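Local coordinates for DNA endonuclease I-CvuI (Chlorella vulgaris, PDB 5A77), which probably acts in intron homing as a LAGLIDADG endonuclease, here bound to a cleaved DNA target in the presence of magnesium, at residues B[11-15]-B[60-64]; B[25-29]-B[143-147]; B[40-44]-B[111-115]. All blocks are in the same frame, centred on the assembly; numbering follows the deposited sequence.

Contact 1: B[11-15]-B[60-64]; sequences KFAWL and IQKIL
Leu15 packs on Leu64 and Ile60 of helix 55-64. Leu15 and Leu64 meet tip to tip, with Leu15 CD2 3.8 Å from Leu64 CD2. This methyl faces mainly Leu64 and also touches Ile60. The other methyl lies on Ile60, with Leu15 CD1 3.8 Å from Ile60 CG1. The leucine can do both because its CG stands opposite the backbone N (chi1 -176°), which carries the fork to the other helix.

Ile63 answers from helix 55-64. It and Leu15 are each the most covered residue of their own segment. Ile63 CD1 rests on the aliphatic part of Lys11, 3.8 Å from Lys11 CB and as close to Lys11 CD. The two side chains cross at about a right angle. The Ile63 and Phe12 side chains slide past each other in opposite directions, bringing Ile63 CG2 to 3.9 Å from Phe12 CE1. Phe12 CE1 is also 4.1 Å from Leu64 CD2. Trp14 and Ile60 cross at about a right angle. Ile60 CG1 lies at the indole edge, near its plane, 4.1 Å from Trp14 CZ3.

No hydrogen bond links the two segments, and the contact is made by carbon atoms. Strand 76-82 lies beside it, with Phe79 touching Ile60 and Leu64. Trp14 also has a partner across the dimer: its NE1 is hydrogen-bonded to Asp20 OD2 of the second subunit.

The segment axes are 11.1 Å apart at closest and run at 135° to each other. Helix 6-22 is the LAGLIDADG helix, which in this family pairs with its twin in the dimer. Here helix 55-64 of the same subunit packs against it, as part of the LAGLIDADG homing endonuclease fold.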
loop_
_atom_site.group_PDB
_atom_site.type_symbol
_atom_site.label_atom_id
_atom_site.label_comp_id
_atom_site.label_asym_id
_atom_site.label_seq_id
_atom_site.Cartn_x
_atom_site.Cartn_y
_atom_site.Cartn_z
ATOM N N LYS B 11 -10.679 -10.593 -4.934
ATOM C CA LYS B 11 -10.833 -9.170 -4.639
ATOM C C LYS B 11 -10.488 -8.854 -3.175
ATOM O O LYS B 11 -9.877 -7.825 -2.880
ATOM C CB LYS B 11 -12.261 -8.697 -4.957
ATOM C CG LYS B 11 -12.639 -8.757 -6.446
ATOM C CD LYS B 11 -11.775 -7.783 -7.254
ATOM C CE LYS B 11 -12.077 -7.797 -8.748
ATOM N NZ LYS B 11 -13.422 -7.249 -9.071
ATOM N N PHE B 12 -10.888 -9.740 -2.263
ATOM C CA PHE B 12 -10.619 -9.558 -0.838
ATOM C C PHE B 12 -9.124 -9.720 -0.540
ATOM O O PHE B 12 -8.590 -9.083 0.368
ATOM C CB PHE B 12 -11.438 -10.549 0.001
ATOM C CG PHE B 12 -12.923 -10.282 -0.013
ATOM C CD1 PHE B 12 -13.409 -8.985 -0.005
ATOM C CD2 PHE B 12 -13.831 -11.331 -0.032
ATOM C CE1 PHE B 12 -14.784 -8.737 -0.024
ATOM C CE2 PHE B 12 -15.201 -11.093 -0.058
ATOM C CZ PHE B 12 -15.678 -9.792 -0.053
ATOM N N ALA B 13 -8.451 -10.561 -1.322
ATOM C CA ALA B 13 -7.006 -10.752 -1.190
ATOM C C ALA B 13 -6.250 -9.527 -1.715
ATOM O O ALA B 13 -5.304 -9.051 -1.080
ATOM C CB ALA B 13 -6.562 -12.012 -1.923
ATOM N N TRP B 14 -6.672 -9.024 -2.871
ATOM C CA TRP B 14 -6.124 -7.789 -3.425
ATOM C C TRP B 14 -6.310 -6.650 -2.429
ATOM O O TRP B 14 -5.371 -5.916 -2.135
ATOM C CB TRP B 14 -6.789 -7.432 -4.771
ATOM C CG TRP B 14 -6.352 -6.088 -5.312
ATOM C CD1 TRP B 14 -5.298 -5.842 -6.145
ATOM C CD2 TRP B 14 -6.960 -4.806 -5.041
ATOM N NE1 TRP B 14 -5.207 -4.494 -6.405
ATOM C CE2 TRP B 14 -6.203 -3.846 -5.752
ATOM C CE3 TRP B 14 -8.056 -4.394 -4.283
ATOM C CZ2 TRP B 14 -6.525 -2.482 -5.704
ATOM C CZ3 TRP B 14 -8.369 -3.037 -4.247
ATOM C CH2 TRP B 14 -7.602 -2.099 -4.953
ATOM N N LEU B 15 -7.528 -6.509 -1.914
ATOM C CA LEU B 15 -7.844 -5.438 -0.972
ATOM C C LEU B 15 -7.083 -5.605 0.339
ATOM O O LEU B 15 -6.607 -4.628 0.926
ATOM C CB LEU B 15 -9.347 -5.382 -0.696
ATOM C CG LEU B 15 -9.706 -4.213 0.218
ATOM C CD1 LEU B 15 -9.147 -2.922 -0.365
ATOM C CD2 LEU B 15 -11.213 -4.111 0.437
ATOM N N ILE B 60 -13.430 0.241 -3.943
ATOM C CA ILE B 60 -13.280 -0.501 -2.702
ATOM C C ILE B 60 -14.605 -0.502 -1.958
ATOM O O ILE B 60 -15.007 -1.508 -1.388
ATOM C CB ILE B 60 -12.158 0.083 -1.822
ATOM C CG1 ILE B 60 -10.792 -0.236 -2.441
ATOM C CG2 ILE B 60 -12.243 -0.479 -0.409
ATOM C CD1 ILE B 60 -9.655 0.616 -1.935
ATOM N N GLN B 61 -15.295 0.629 -2.004
ATOM C CA GLN B 61 -16.613 0.745 -1.400
ATOM C C GLN B 61 -17.608 -0.229 -2.018
ATOM O O GLN B 61 -18.428 -0.816 -1.309
ATOM C CB GLN B 61 -17.137 2.170 -1.537
ATOM C CG GLN B 61 -18.532 2.348 -0.991
ATOM C CD GLN B 61 -19.086 3.726 -1.275
ATOM O OE1 GLN B 61 -19.387 4.068 -2.425
ATOM N NE2 GLN B 61 -19.221 4.535 -0.226
ATOM N N LYS B 62 -17.537 -0.394 -3.335
ATOM C CA LYS B 62 -18.454 -1.277 -4.053
ATOM C C LYS B 62 -18.184 -2.731 -3.710
ATOM O O LYS B 62 -19.115 -3.499 -3.466
ATOM C CB LYS B 62 -18.338 -1.073 -5.567
ATOM C CG LYS B 62 -19.270 -1.957 -6.378
ATOM C CD LYS B 62 -19.459 -1.401 -7.772
ATOM C CE LYS B 62 -20.587 -2.101 -8.524
ATOM N NZ LYS B 62 -20.955 -1.369 -9.775
ATOM N N ILE B 63 -16.904 -3.097 -3.703
ATOM C CA ILE B 63 -16.472 -4.442 -3.332
ATOM C C ILE B 63 -16.947 -4.813 -1.927
ATOM O O ILE B 63 -17.383 -5.939 -1.682
ATOM C CB ILE B 63 -14.939 -4.572 -3.401
ATOM C CG1 ILE B 63 -14.477 -4.654 -4.854
ATOM C CG2 ILE B 63 -14.455 -5.799 -2.631
ATOM C CD1 ILE B 63 -13.009 -4.936 -4.997
ATOM N N LEU B 64 -16.870 -3.854 -1.010
ATOM C CA LEU B 64 -17.184 -4.106 0.391
ATOM C C LEU B 64 -18.673 -3.956 0.685
ATOM O O LEU B 64 -19.226 -4.716 1.484
ATOM C CB LEU B 64 -16.378 -3.172 1.287
ATOM C CG LEU B 64 -14.893 -3.506 1.347
ATOM C CD1 LEU B 64 -14.191 -2.620 2.360
ATOM C CD2 LEU B 64 -14.704 -4.978 1.685
#

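Contact 2: B[25-29]-B[143-147]; sequences INAQI and RTILA. With nucleotides of chain F.
Arg143 bends at chi3 (88°) to put its guanidinium on Ala27 O of strand 23-31. Arg143 NH1 donates to Ala27 O at 2.6 Å, in the carbonyl plane. Arg143 NH2 adds a weak bond to the same oxygen and donates to OP2 of DC3 of chain F at 3.1 Å. Its NE bonds weakly to OP1 of that phosphate.

From the strand, Asn26 ND2 gives a hydrogen bond to O5' of DC3 of chain F at 2.9 Å and a weak one to OP2. Asn26 OD1 takes a weak bond from Ala27 N. The next phosphate is met by main chain: Thr144 N donates to OP1 of DG4 of chain F at 3.2 Å, and Ile145 N does so weakly.

A leucine in place of Arg143 would probably leave Ala27 O without its side-chain donors and the DC3 phosphate without this positive partner.

Ile29 CG2 and Ile145 CG1 meet at 4.1 Å. Ile29 also touches Asp132 of helix 121-135, whose OD2 takes a bond from Ala147 N. Leu146 occupies the N-cap position of helix 147-156. Segment 143-147 lies in the loop between these helices and packs on strand 23-31, which pairs with strand 39-50.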
loop_
_atom_site.group_PDB
_atom_site.type_symbol
_atom_site.label_atom_id
_atom_site.label_comp_id
_atom_site.label_asym_id
_atom_site.label_seq_id
_atom_site.Cartn_x
_atom_site.Cartn_y
_atom_site.Cartn_z
ATOM N N ILE B 25 -6.155 0.335 10.292
ATOM C CA ILE B 25 -7.104 -0.322 11.179
ATOM C C ILE B 25 -6.848 0.169 12.590
ATOM O O ILE B 25 -5.852 -0.199 13.204
ATOM C CB ILE B 25 -6.978 -1.846 11.107
ATOM C CG1 ILE B 25 -7.045 -2.286 9.640
ATOM C CG2 ILE B 25 -8.032 -2.528 12.000
ATOM C CD1 ILE B 25 -7.260 -3.758 9.456
ATOM N N ASN B 26 -7.739 1.015 13.094
ATOM C CA ASN B 26 -7.435 1.781 14.293
ATOM C C ASN B 26 -8.531 1.717 15.349
ATOM O O ASN B 26 -9.637 1.231 15.107
ATOM C CB ASN B 26 -7.168 3.245 13.915
ATOM C CG ASN B 26 -6.278 3.961 14.923
ATOM O OD1 ASN B 26 -5.663 3.332 15.777
ATOM N ND2 ASN B 26 -6.202 5.283 14.817
ATOM N N ALA B 27 -8.198 2.211 16.531
ATOM C CA ALA B 27 -9.130 2.311 17.636
ATOM C C ALA B 27 -8.710 3.501 18.471
ATOM O O ALA B 27 -7.638 3.493 19.087
ATOM C CB ALA B 27 -9.137 1.048 18.456
ATOM N N GLN B 28 -9.548 4.530 18.458
ATOM C CA GLN B 28 -9.284 5.776 19.164
ATOM C C GLN B 28 -10.268 6.008 20.296
ATOM O O GLN B 28 -11.443 5.652 20.203
ATOM C CB GLN B 28 -9.354 6.973 18.214
ATOM C CG GLN B 28 -8.745 6.724 16.874
ATOM C CD GLN B 28 -9.401 7.537 15.788
ATOM O OE1 GLN B 28 -10.140 6.999 14.962
ATOM N NE2 GLN B 28 -9.139 8.843 15.783
ATOM N N ILE B 29 -9.776 6.630 21.355
ATOM C CA ILE B 29 -10.639 7.159 22.390
ATOM C C ILE B 29 -10.987 8.612 22.061
ATOM O O ILE B 29 -10.117 9.481 22.119
ATOM C CB ILE B 29 -9.964 7.079 23.760
ATOM C CG1 ILE B 29 -9.640 5.621 24.084
ATOM C CG2 ILE B 29 -10.865 7.687 24.829
ATOM C CD1 ILE B 29 -8.599 5.442 25.173
ATOM N N ARG B 143 -1.126 10.596 19.341
ATOM C CA ARG B 143 -2.245 10.485 20.286
ATOM C C ARG B 143 -1.908 10.857 21.732
ATOM O O ARG B 143 -1.001 10.326 22.334
ATOM C CB ARG B 143 -3.116 9.209 20.099
ATOM C CG ARG B 143 -2.748 7.936 20.830
ATOM C CD ARG B 143 -3.900 6.921 20.885
ATOM N NE ARG B 143 -3.966 6.018 19.740
ATOM C CZ ARG B 143 -4.844 5.039 19.537
ATOM N NH1 ARG B 143 -5.782 4.753 20.385
ATOM N NH2 ARG B 143 -4.780 4.326 18.458
ATOM N N THR B 144 -2.638 11.845 22.227
ATOM C CA THR B 144 -2.530 12.373 23.571
ATOM C C THR B 144 -3.471 11.631 24.507
ATOM O O THR B 144 -3.167 11.457 25.688
ATOM C CB THR B 144 -2.853 13.874 23.596
ATOM O OG1 THR B 144 -4.232 14.069 23.249
ATOM C CG2 THR B 144 -1.974 14.621 22.596
ATOM N N ILE B 145 -4.594 11.160 23.960
ATOM C CA ILE B 145 -5.709 10.646 24.766
ATOM C C ILE B 145 -5.658 9.119 25.048
ATOM O O ILE B 145 -5.931 8.280 24.191
ATOM C CB ILE B 145 -7.046 11.036 24.082
ATOM C CG1 ILE B 145 -8.238 10.820 24.992
ATOM C CG2 ILE B 145 -7.241 10.354 22.726
ATOM C CD1 ILE B 145 -9.386 11.682 24.551
ATOM N N LEU B 146 -5.285 8.754 26.268
ATOM C CA LEU B 146 -5.073 7.344 26.587
ATOM C C LEU B 146 -6.075 6.824 27.616
ATOM O O LEU B 146 -6.881 7.592 28.160
ATOM C CB LEU B 146 -3.652 7.128 27.097
ATOM C CG LEU B 146 -2.549 7.269 26.050
ATOM C CD1 LEU B 146 -1.429 8.139 26.612
ATOM C CD2 LEU B 146 -2.039 5.897 25.613
ATOM N N ALA B 147 -6.026 5.518 27.872
ATOM C CA ALA B 147 -6.919 4.896 28.844
ATOM C C ALA B 147 -6.832 5.576 30.204
ATOM O O ALA B 147 -7.863 5.808 30.837
ATOM C CB ALA B 147 -6.621 3.418 28.982
ATOM P P DC F 3 -3.141 6.928 16.079
ATOM O OP1 DC F 3 -2.406 7.563 17.193
ATOM O OP2 DC F 3 -3.223 5.459 15.999
ATOM O "O5'" DC F 3 -4.653 7.468 15.961
ATOM C "C5'" DC F 3 -5.128 8.506 16.804
ATOM C "C4'" DC F 3 -4.480 9.838 16.476
ATOM O "O4'" DC F 3 -4.330 9.968 15.042
ATOM C "C3'" DC F 3 -5.290 11.045 16.915
ATOM O "O3'" DC F 3 -4.934 11.408 18.260
ATOM C "C2'" DC F 3 -4.885 12.118 15.910
ATOM C "C1'" DC F 3 -4.584 11.306 14.643
ATOM N N1 DC F 3 -5.687 11.304 13.595
ATOM C C2 DC F 3 -6.040 12.495 12.950
ATOM O O2 DC F 3 -5.468 13.545 13.265
ATOM N N3 DC F 3 -7.015 12.469 12.000
ATOM C C4 DC F 3 -7.609 11.319 11.690
ATOM N N4 DC F 3 -8.545 11.339 10.747
ATOM C C5 DC F 3 -7.254 10.091 12.325
ATOM C C6 DC F 3 -6.296 10.129 13.257
ATOM P P DG F 4 -6.078 11.578 19.386
ATOM O OP1 DG F 4 -5.443 11.702 20.714
ATOM O OP2 DG F 4 -7.132 10.566 19.143
ATOM O "O5'" DG F 4 -6.660 13.022 19.099
ATOM C "C5'" DG F 4 -5.789 14.140 19.100
ATOM C "C4'" DG F 4 -6.500 15.318 18.498
ATOM O "O4'" DG F 4 -6.823 14.999 17.109
ATOM C "C3'" DG F 4 -7.829 15.649 19.195
ATOM O "O3'" DG F 4 -8.001 17.060 19.336
ATOM C "C2'" DG F 4 -8.876 15.051 18.268
ATOM C "C1'" DG F 4 -8.216 15.155 16.898
ATOM N N9 DG F 4 -8.715 14.119 15.999
ATOM C C8 DG F 4 -8.757 12.767 16.241
ATOM N N7 DG F 4 -9.317 12.087 15.284
ATOM C C5 DG F 4 -9.686 13.053 14.354
ATOM C C6 DG F 4 -10.346 12.915 13.122
ATOM O O6 DG F 4 -10.738 11.876 12.579
ATOM N N1 DG F 4 -10.542 14.144 12.496
ATOM C C2 DG F 4 -10.149 15.355 13.011
ATOM N N2 DG F 4 -10.426 16.437 12.271
ATOM N N3 DG F 4 -9.525 15.495 14.171
ATOM C C4 DG F 4 -9.336 14.308 14.787
#

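Contact 3: B[40-44]-B[111-115]; sequences QVRVS and IIKKL. With nucleotides of chain F; nucleotides of chain C.
Val43 has the most surface buried here, and it touches three residues of segment 111-115. The side chains of Val43 and Ile111 slide past each other in opposite directions, with Val43 CG1 3.9 Å from Ile111 CG2. Val43 and Ile112 meet at a slant, with Val43 CG2 4.0 Å from Ile112 CG1. Val43 and Leu115 reach toward each other tip to tip, and Val43 CG2 is 4.2 Å from Leu115 CD1. The chi1 of -63° sets CG2 of Val43 between the backbone N and the carbonyl carbon, on the side of Ile112 and Leu115, while CG1 is left for Ile111.

Val41, two residues earlier on the same face of the strand, is next. Its side chain crosses that of Ile111 at about a right angle, with Val41 CG1 3.9 Å from Ile111 CG2. That one methyl of Ile111 therefore touches both valines. Leu115 comes in at the other end of the segment. Leu115 CD2 rests 3.8 Å from Val41 O, while its CD1 goes to Val43, so the leucine fork spans both.

The contact between the two segments has no hydrogen bonds. Leu87 of helix 84-94 also packs on Val43, and Leu130 of helix 121-135 packs on Ile111.

Arg42 lies between the two valines in sequence. It starts away from the helix, and its end reaches the DNA. Arg42 NH1 donates to O4 of DT5 of chain F at 2.6 Å, with O4 at the edge of the guanidinium near its plane. One face of strand 39-50 thus packs on helix 102-114 and the other contacts the DNA bases, consistent with sequence reading. This arrangement is characteristic of the DNA-binding antiparallel sheet of LAGLIDADG homing endonucleases.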
loop_
_atom_site.group_PDB
_atom_site.type_symbol
_atom_site.label_atom_id
_atom_site.label_comp_id
_atom_site.label_asym_id
_atom_site.label_seq_id
_atom_site.Cartn_x
_atom_site.Cartn_y
_atom_site.Cartn_z
ATOM N N GLN B 40 -15.934 7.893 24.006
ATOM C CA GLN B 40 -16.365 6.885 23.049
ATOM C C GLN B 40 -15.111 6.215 22.510
ATOM O O GLN B 40 -14.106 6.884 22.278
ATOM C CB GLN B 40 -17.179 7.525 21.904
ATOM C CG GLN B 40 -17.641 6.556 20.816
ATOM C CD GLN B 40 -17.658 7.179 19.413
ATOM O OE1 GLN B 40 -17.277 8.332 19.222
ATOM N NE2 GLN B 40 -18.078 6.398 18.425
ATOM N N VAL B 41 -15.144 4.903 22.323
ATOM C CA VAL B 41 -14.044 4.244 21.630
ATOM C C VAL B 41 -14.462 4.054 20.170
ATOM O O VAL B 41 -15.443 3.358 19.883
ATOM C CB VAL B 41 -13.668 2.911 22.293
ATOM C CG1 VAL B 41 -12.767 2.100 21.395
ATOM C CG2 VAL B 41 -12.963 3.169 23.631
ATOM N N ARG B 42 -13.758 4.722 19.255
ATOM C CA ARG B 42 -14.098 4.649 17.837
ATOM C C ARG B 42 -13.264 3.569 17.179
ATOM O O ARG B 42 -12.057 3.566 17.327
ATOM C CB ARG B 42 -13.878 6.007 17.139
ATOM C CG ARG B 42 -13.996 5.995 15.590
ATOM C CD ARG B 42 -13.825 7.410 14.962
ATOM N NE ARG B 42 -14.795 8.353 15.522
ATOM C CZ ARG B 42 -14.602 9.663 15.662
ATOM N NH1 ARG B 42 -13.462 10.218 15.263
ATOM N NH2 ARG B 42 -15.554 10.417 16.220
ATOM N N VAL B 43 -13.911 2.639 16.482
ATOM C CA VAL B 43 -13.216 1.676 15.641
ATOM C C VAL B 43 -13.345 2.063 14.150
ATOM O O VAL B 43 -14.407 2.530 13.712
ATOM C CB VAL B 43 -13.750 0.245 15.868
ATOM C CG1 VAL B 43 -13.499 -0.205 17.306
ATOM C CG2 VAL B 43 -15.222 0.165 15.537
ATOM N N SER B 44 -12.273 1.884 13.373
ATOM C CA SER B 44 -12.324 2.200 11.943
ATOM C C SER B 44 -11.251 1.551 11.084
ATOM O O SER B 44 -10.091 1.419 11.491
ATOM C CB SER B 44 -12.257 3.717 11.724
ATOM O OG SER B 44 -11.135 4.287 12.371
ATOM N N ILE B 111 -12.533 -5.468 20.524
ATOM C CA ILE B 111 -13.194 -4.235 20.965
ATOM C C ILE B 111 -14.652 -4.154 20.521
ATOM O O ILE B 111 -15.511 -3.695 21.267
ATOM C CB ILE B 111 -12.488 -2.975 20.447
ATOM C CG1 ILE B 111 -11.031 -2.939 20.900
ATOM C CG2 ILE B 111 -13.233 -1.720 20.909
ATOM C CD1 ILE B 111 -10.349 -1.617 20.593
ATOM N N ILE B 112 -14.934 -4.576 19.293
ATOM C CA ILE B 112 -16.295 -4.494 18.785
ATOM C C ILE B 112 -17.182 -5.410 19.627
ATOM O O ILE B 112 -18.385 -5.165 19.778
ATOM C CB ILE B 112 -16.373 -4.859 17.287
ATOM C CG1 ILE B 112 -15.803 -3.721 16.431
ATOM C CG2 ILE B 112 -17.814 -5.123 16.855
ATOM C CD1 ILE B 112 -15.538 -4.110 14.971
ATOM N N LYS B 113 -16.569 -6.436 20.211
ATOM C CA LYS B 113 -17.291 -7.367 21.073
ATOM C C LYS B 113 -17.972 -6.678 22.261
ATOM O O LYS B 113 -19.088 -7.041 22.630
ATOM C CB LYS B 113 -16.350 -8.463 21.572
ATOM C CG LYS B 113 -16.816 -9.861 21.217
ATOM C CD LYS B 113 -15.686 -10.868 21.342
ATOM C CE LYS B 113 -15.013 -11.082 19.987
ATOM N NZ LYS B 113 -14.401 -12.439 19.836
ATOM N N LYS B 114 -17.314 -5.664 22.818
ATOM C CA LYS B 114 -17.795 -4.992 24.016
ATOM C C LYS B 114 -18.507 -3.643 23.803
ATOM O O LYS B 114 -19.098 -3.109 24.745
ATOM C CB LYS B 114 -16.632 -4.785 24.977
ATOM C CG LYS B 114 -15.481 -5.722 24.724
ATOM C CD LYS B 114 -14.477 -5.684 25.842
ATOM C CE LYS B 114 -14.028 -7.090 26.136
ATOM N NZ LYS B 114 -13.360 -7.173 27.452
ATOM N N LEU B 115 -18.456 -3.093 22.592
ATOM C CA LEU B 115 -19.111 -1.810 22.314
ATOM C C LEU B 115 -20.601 -1.804 22.651
ATOM O O LEU B 115 -21.101 -0.801 23.153
ATOM C CB LEU B 115 -18.931 -1.392 20.846
ATOM C CG LEU B 115 -17.518 -1.104 20.343
ATOM C CD1 LEU B 115 -17.572 -0.768 18.861
ATOM C CD2 LEU B 115 -16.874 0.022 21.138
ATOM P P DT F 5 -9.385 17.664 19.906
ATOM O OP1 DT F 5 -9.050 18.911 20.630
ATOM O OP2 DT F 5 -10.129 16.598 20.613
ATOM O "O5'" DT F 5 -10.241 18.004 18.589
ATOM C "C5'" DT F 5 -9.642 18.679 17.490
ATOM C "C4'" DT F 5 -10.703 19.178 16.527
ATOM O "O4'" DT F 5 -11.056 18.126 15.588
ATOM C "C3'" DT F 5 -12.016 19.618 17.179
ATOM O "O3'" DT F 5 -12.462 20.836 16.590
ATOM C "C2'" DT F 5 -12.969 18.464 16.871
ATOM C "C1'" DT F 5 -12.461 17.998 15.521
ATOM N N1 DT F 5 -12.783 16.573 15.224
ATOM C C2 DT F 5 -13.539 16.268 14.119
ATOM O O2 DT F 5 -13.976 17.112 13.353
ATOM N N3 DT F 5 -13.764 14.929 13.931
ATOM C C4 DT F 5 -13.311 13.882 14.716
ATOM O O4 DT F 5 -13.570 12.708 14.458
ATOM C C5 DT F 5 -12.517 14.269 15.862
ATOM C C7 DT F 5 -11.986 13.224 16.811
ATOM C C6 DT F 5 -12.294 15.583 16.054
ATOM P P DA C 3 -23.073 4.155 21.124
ATOM O OP1 DA C 3 -23.698 2.840 20.835
ATOM O OP2 DA C 3 -21.900 4.326 22.006
ATOM O "O5'" DA C 3 -22.649 4.832 19.719
ATOM C "C5'" DA C 3 -23.437 4.591 18.557
ATOM C "C4'" DA C 3 -22.956 5.399 17.366
ATOM O "O4'" DA C 3 -23.403 6.779 17.467
ATOM C "C3'" DA C 3 -21.433 5.474 17.171
ATOM O "O3'" DA C 3 -21.180 5.429 15.790
ATOM C "C2'" DA C 3 -21.121 6.867 17.711
ATOM C "C1'" DA C 3 -22.317 7.596 17.130
ATOM N N9 DA C 3 -22.524 8.958 17.618
ATOM C C8 DA C 3 -22.208 9.461 18.852
ATOM N N7 DA C 3 -22.489 10.736 18.993
ATOM C C5 DA C 3 -23.020 11.098 17.758
ATOM C C6 DA C 3 -23.527 12.321 17.257
ATOM N N6 DA C 3 -23.559 13.453 17.969
ATOM N N1 DA C 3 -23.990 12.336 15.979
ATOM C C2 DA C 3 -23.943 11.203 15.258
ATOM N N3 DA C 3 -23.490 9.995 15.623
ATOM C C4 DA C 3 -23.043 10.012 16.901
#

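Contacts 2 and 3 are neighbours, with centres about 11 Å apart, and join directly through strands 23-31 and 39-50. Gln28 O lies 2.7 Å from Arg42 N, a probable hydrogen bond, and Ala27 CB packs 3.6 Å from Ile111 CD1. Both contacts also touch chain F of the DNA, and contact 3 also touches chain C through Gln40. Contact 1 stands apart, about 26 Å from contact 2 and 23 Å from contact 3 between centres. It is tied to them through the chain, since helix 6-22 runs into strand 23-31 and strand 39-50 is followed by helix 55-64. The Trp14 side chain in contact 1 is about 11 Å from a bound magnesium ion.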